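PDB 4B45: tubulin-like protein CetZ2 from Haloferax volcanii, which binds and probably hydrolyses GTP as a tubulin- and FtsZ-like cytoskeletal protein involved in controlling the shape of archaeal cells. Local coordinates for residues I6-A11 with P113-A118. Residues are numbered along the deposited sequence; the frame is centred on the assembly and turned at random.
With GSP (5'-guanosine-diphosphate-monothiophosphate), chain C.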
loop_
_atom_site.group_PDB
_atom_site.type_symbol
_atom_site.label_atom_id
_atom_site.label_comp_id
_atom_site.label_asym_id
_atom_site.label_seq_id
_atom_site.Cartn_x
_atom_site.Cartn_y
_atom_site.Cartn_z
ATOM N N ILE A 6 3.586 -10.662 -1.333
ATOM C CA ILE A 6 2.762 -11.778 -1.775
ATOM C C ILE A 6 1.416 -11.296 -2.286
ATOM O O ILE A 6 0.528 -10.977 -1.502
ATOM C CB ILE A 6 2.496 -12.777 -0.642
ATOM C CG1 ILE A 6 3.809 -13.210 0.014
ATOM C CG2 ILE A 6 1.727 -13.985 -1.185
ATOM C CD1 ILE A 6 3.626 -13.682 1.431
ATOM N N GLY A 7 1.256 -11.266 -3.602
ATOM C CA GLY A 7 -0.034 -10.955 -4.193
ATOM C C GLY A 7 -1.007 -12.110 -4.058
ATOM O O GLY A 7 -0.631 -13.273 -4.213
ATOM N N VAL A 8 -2.259 -11.797 -3.748
ATOM C CA VAL A 8 -3.308 -12.813 -3.694
ATOM C C VAL A 8 -4.491 -12.385 -4.562
ATOM O O VAL A 8 -5.115 -11.353 -4.319
ATOM C CB VAL A 8 -3.780 -13.080 -2.249
ATOM C CG1 VAL A 8 -4.882 -14.123 -2.245
ATOM C CG2 VAL A 8 -2.616 -13.550 -1.389
ATOM N N GLY A 9 -4.792 -13.166 -5.589
ATOM C CA GLY A 9 -5.814 -12.751 -6.529
ATOM C C GLY A 9 -5.253 -11.875 -7.638
ATOM O O GLY A 9 -4.054 -11.556 -7.696
ATOM N N GLN A 10 -6.138 -11.461 -8.528
ATOM C CA GLN A 10 -5.719 -10.786 -9.745
ATOM C C GLN A 10 -5.169 -9.369 -9.519
ATOM O O GLN A 10 -4.089 -9.016 -10.015
ATOM C CB GLN A 10 -6.890 -10.758 -10.723
ATOM C CG GLN A 10 -6.492 -10.351 -12.108
ATOM C CD GLN A 10 -7.371 -9.262 -12.628
ATOM O OE1 GLN A 10 -7.415 -8.164 -12.063
ATOM N NE2 GLN A 10 -8.097 -9.551 -13.700
ATOM N N ALA A 11 -5.920 -8.551 -8.795
ATOM C CA ALA A 11 -5.471 -7.201 -8.478
ATOM C C ALA A 11 -4.176 -7.255 -7.664
ATOM O O ALA A 11 -3.231 -6.521 -7.937
ATOM C CB ALA A 11 -6.543 -6.472 -7.701
ATOM N N PRO A 113 -6.906 -12.622 4.279
ATOM C CA PRO A 113 -6.891 -12.694 5.744
ATOM C C PRO A 113 -6.303 -14.011 6.216
ATOM O O PRO A 113 -5.565 -14.051 7.202
ATOM C CB PRO A 113 -8.377 -12.661 6.110
ATOM C CG PRO A 113 -9.056 -12.057 4.927
ATOM C CD PRO A 113 -8.278 -12.518 3.752
ATOM N N VAL A 114 -6.653 -15.087 5.513
ATOM C CA VAL A 114 -6.149 -16.408 5.838
ATOM C C VAL A 114 -4.618 -16.461 5.789
ATOM O O VAL A 114 -3.976 -16.930 6.720
ATOM C CB VAL A 114 -6.763 -17.454 4.901
ATOM C CG1 VAL A 114 -6.203 -18.831 5.195
ATOM C CG2 VAL A 114 -8.278 -17.439 5.047
ATOM N N LEU A 115 -4.038 -15.970 4.701
ATOM C CA LEU A 115 -2.590 -15.957 4.565
ATOM C C LEU A 115 -1.932 -14.984 5.569
ATOM O O LEU A 115 -0.857 -15.268 6.134
ATOM C CB LEU A 115 -2.218 -15.604 3.126
ATOM C CG LEU A 115 -0.759 -15.758 2.727
ATOM C CD1 LEU A 115 -0.317 -17.166 3.036
ATOM C CD2 LEU A 115 -0.572 -15.432 1.246
ATOM N N ALA A 116 -2.582 -13.852 5.813
ATOM C CA ALA A 116 -2.042 -12.879 6.762
ATOM C C ALA A 116 -1.988 -13.492 8.154
ATOM O O ALA A 116 -0.978 -13.389 8.846
ATOM C CB ALA A 116 -2.867 -11.602 6.775
ATOM N N LYS A 117 -3.079 -14.140 8.549
ATOM C CA LYS A 117 -3.161 -14.768 9.861
ATOM C C LYS A 117 -2.188 -15.940 9.997
ATOM O O LYS A 117 -1.672 -16.203 11.077
ATOM C CB LYS A 117 -4.591 -15.231 10.142
ATOM C CG LYS A 117 -4.770 -15.888 11.490
ATOM C CD LYS A 117 -6.211 -16.310 11.706
ATOM C CE LYS A 117 -6.407 -16.892 13.101
ATOM N NZ LYS A 117 -7.845 -17.167 13.389
ATOM N N ALA A 118 -1.931 -16.643 8.900
ATOM C CA ALA A 118 -0.960 -17.731 8.938
ATOM C C ALA A 118 0.478 -17.209 9.109
ATOM O O ALA A 118 1.258 -17.744 9.903
ATOM C CB ALA A 118 -1.086 -18.597 7.692
HETATM P PG GSP C . -12.551 -12.919 -8.660
HETATM O O3B GSP C . -11.234 -13.043 -7.753
HETATM S S1G GSP C . -13.711 -11.235 -8.344
HETATM O O2G GSP C . -12.167 -12.986 -10.167
HETATM O O3G GSP C . -13.382 -14.062 -8.233
HETATM P PB GSP C . -10.073 -11.960 -7.573
HETATM O O1B GSP C . -8.840 -12.248 -8.394
HETATM O O2B GSP C . -9.666 -11.973 -6.106
HETATM P PA GSP C . -9.692 -9.256 -8.218
HETATM O O1A GSP C . -9.666 -8.839 -9.664
HETATM O O2A GSP C . -8.267 -9.382 -7.745
HETATM O O3A GSP C . -10.578 -10.527 -7.976
HETATM O "O5'" GSP C . -10.307 -8.144 -7.324
HETATM C "C5'" GSP C . -11.331 -7.308 -7.748
HETATM C "C4'" GSP C . -11.210 -5.953 -7.192
HETATM O "O4'" GSP C . -9.930 -5.445 -7.423
HETATM C "C3'" GSP C . -12.143 -5.002 -7.824
HETATM O "O3'" GSP C . -12.418 -4.044 -6.875
HETATM C "C2'" GSP C . -11.379 -4.403 -8.914
HETATM O "O2'" GSP C . -11.832 -3.113 -9.146
HETATM C "C1'" GSP C . -10.038 -4.346 -8.363
HETATM N N9 GSP C . -8.951 -4.496 -9.310
HETATM C C8 GSP C . -8.847 -5.421 -10.269
HETATM N N7 GSP C . -7.669 -5.266 -10.904
HETATM C C5 GSP C . -7.003 -4.223 -10.324
HETATM C C6 GSP C . -5.734 -3.629 -10.566
HETATM O O6 GSP C . -4.897 -4.080 -11.570
HETATM N N1 GSP C . -5.361 -2.578 -9.797
HETATM C C2 GSP C . -6.170 -2.121 -8.815
HETATM N N2 GSP C . -5.698 -0.984 -8.015
HETATM N N3 GSP C . -7.370 -2.656 -8.546
HETATM C C4 GSP C . -7.813 -3.723 -9.309
#
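L115 reaches I6 and V8 with its chain extended away from its own helix: chi1 of -170° sets CG opposite the backbone N, and chi2 of 55° turns CD1 aside and leaves CD2 anti to CA, at the far end of the extended chain, where it meets the strand. That one methyl makes both contacts. On the strand side, I6 offers CG2, the branch lying opposite its backbone N, while V8 offers CG2, the branch beside its N. CD2 of L115 sits 3.6 Å from CG2 of I6 and 3.8 Å from CG2 of V8, so the leucine meets two side chains on the same face of the strand. All three touching residues are buried. The patch is small, about 101 Å² counting both sides, and purely apolar. M75 of helix 68-85 also packs on V8, and I6 and V8 touch I97 and V99 of the neighbouring strand 96-102.

Beyond the strand the chain runs into helix 9-26 and meets the nucleotide. Q10 N gives a hydrogen bond of 2.8 Å to O1B of GSP, and A11 N one of 2.7 Å to O2A, nearly straight at 175°. CA of G9 lies 3.6 Å from O1B of GSP. L115 is one of the side chains by which helix 107-120 packs on the parallel part of the sheet, beside the glycine-rich strand-turn-helix whose backbone amides hold the alpha- and beta-phosphates in the Rossmann-like GTPase domain of the tubulin/FtsZ family.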